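Side-chain contact in 7,8-dihydro-6-hydroxymethylpterin pyrophosphokinase-dihydropteroate synthase (Plasmodium falciparum, PDB 6JWS), which probably catalyses two successive steps of folate biosynthesis, transferring diphosphate from ATP to hydroxymethyldihydropterin and then joining the activated pterin to 4-aminobenzoate: residues Y653-K656 and L662-K665. The protein carries 1 engineered substitution. Sequence-based numbering, arbitrary orientation.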
# COMPACT_ATOMS: atom_id res chain seq x y z
N TYR B 653 1.56 16.59 32.05
CA TYR B 653 0.81 17.63 32.73
C TYR B 653 -0.49 17.90 31.96
O TYR B 653 -0.56 17.63 30.76
CB TYR B 653 1.65 18.90 32.87
CG TYR B 653 2.18 19.51 31.60
CD1 TYR B 653 3.37 19.07 31.03
CD2 TYR B 653 1.52 20.57 30.99
CE1 TYR B 653 3.87 19.64 29.87
CE2 TYR B 653 2.01 21.16 29.83
CZ TYR B 653 3.19 20.69 29.28
OH TYR B 653 3.68 21.27 28.14
N MET B 654 -1.49 18.43 32.67
CA MET B 654 -2.81 18.69 32.10
C MET B 654 -2.69 19.56 30.84
O MET B 654 -2.08 20.63 30.86
CB MET B 654 -3.75 19.36 33.11
CG MET B 654 -5.19 19.45 32.61
SD MET B 654 -5.88 17.82 32.19
CE MET B 654 -6.66 17.39 33.74
N ARG B 655 -3.28 19.07 29.75
CA ARG B 655 -3.30 19.84 28.52
C ARG B 655 -4.72 20.35 28.28
O ARG B 655 -5.68 19.79 28.79
CB ARG B 655 -2.79 19.00 27.34
CG ARG B 655 -1.32 18.61 27.42
CD ARG B 655 -0.34 19.76 27.31
NE ARG B 655 0.97 19.36 26.78
CZ ARG B 655 1.77 18.43 27.30
NH1 ARG B 655 1.41 17.76 28.39
NH2 ARG B 655 2.93 18.16 26.73
N LYS B 656 -4.83 21.43 27.50
CA LYS B 656 -6.11 21.92 27.03
C LYS B 656 -6.71 20.92 26.04
O LYS B 656 -5.99 20.12 25.44
CB LYS B 656 -5.95 23.30 26.38
CG LYS B 656 -5.92 24.48 27.35
CD LYS B 656 -5.48 25.79 26.72
CE LYS B 656 -6.47 26.32 25.69
NZ LYS B 656 -6.07 27.66 25.18
N LEU B 662 -4.90 17.78 19.08
CA LEU B 662 -3.74 17.91 18.21
C LEU B 662 -2.77 16.75 18.44
O LEU B 662 -2.21 16.22 17.48
CB LEU B 662 -3.06 19.25 18.51
CG LEU B 662 -3.22 20.40 17.51
CD1 LEU B 662 -4.31 20.19 16.46
CD2 LEU B 662 -3.39 21.74 18.24
N TYR B 663 -2.58 16.37 19.71
CA TYR B 663 -1.72 15.24 20.05
C TYR B 663 -2.28 13.94 19.46
O TYR B 663 -1.54 13.14 18.90
CB TYR B 663 -1.48 15.14 21.56
CG TYR B 663 -0.42 16.08 22.08
CD1 TYR B 663 0.93 15.72 22.05
CD2 TYR B 663 -0.74 17.33 22.57
CE1 TYR B 663 1.91 16.58 22.50
CE2 TYR B 663 0.23 18.21 23.02
CZ TYR B 663 1.57 17.84 22.99
OH TYR B 663 2.52 18.70 23.45
N GLN B 664 -3.60 13.76 19.61
CA GLN B 664 -4.31 12.62 19.05
C GLN B 664 -4.05 12.55 17.55
O GLN B 664 -3.67 11.50 17.04
CB GLN B 664 -5.80 12.70 19.41
CG GLN B 664 -6.59 11.44 19.05
CD GLN B 664 -6.42 10.32 20.05
OE1 GLN B 664 -5.50 10.32 20.86
NE2 GLN B 664 -7.32 9.35 20.00
N LYS B 665 -4.22 13.67 16.84
CA LYS B 665 -4.03 13.70 15.40
C LYS B 665 -2.59 13.33 15.06
O LYS B 665 -2.33 12.60 14.10
CB LYS B 665 -4.35 15.07 14.81
CG LYS B 665 -5.80 15.52 14.90
CD LYS B 665 -6.10 16.71 14.02
CE LYS B 665 -7.14 17.63 14.60
NZ LYS B 665 -7.54 18.69 13.64
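Arg-655 and Tyr-663 make the whole contact, the guanidinium of one reaching the phenol end of the other while their CA atoms stay 9.8 Å apart. Along the loop, Tyr-653 comes first and serves as the platform. Its ring lies against one face of the Arg-655 guanidinium, and NH1 sits 3.3 Å above the ring plane, over its centre. The carbonyl of the same tyrosine takes the bond from NH1, with Arg-655 NH1 to Tyr-653 O at 3.1 Å and the oxygen at the edge of the guanidinium, in its plane. Arg-655 can fold back over Tyr-653 because its chain bends at chi2 (-66°); the two contacts with Tyr-653, one on a face and one at an edge, probably limit rotation of the guanidinium. NH2 faces the helix: Arg-655 NH2 lies 3.3 Å from Tyr-663 OH, a weak hydrogen bond bent to 137° at the hydrogen. Arg-655 NE also lies 3.7 Å from Tyr-663 OH, a looser approach. The two side chains cross nearly at right angles, guanidinium and phenol planes 77° apart. Phe-649 packs beside both, stacking on the Tyr-663 ring and touching Arg-655. Lys-656 then ends the loop as N-cap of helix 657-680, which carries Tyr-663. Here a surface loop leans back on the second turn of the helix it enters, through one weak bond. That helix leads into strand 684-687 of the parallel TIM barrel, the fold of the dihydropteroate synthase part, and the Tyr-663 side chain lies about 10 Å from bound pteroic acid and about 9 Å from a magnesium ion, at the outskirts of the pterin site.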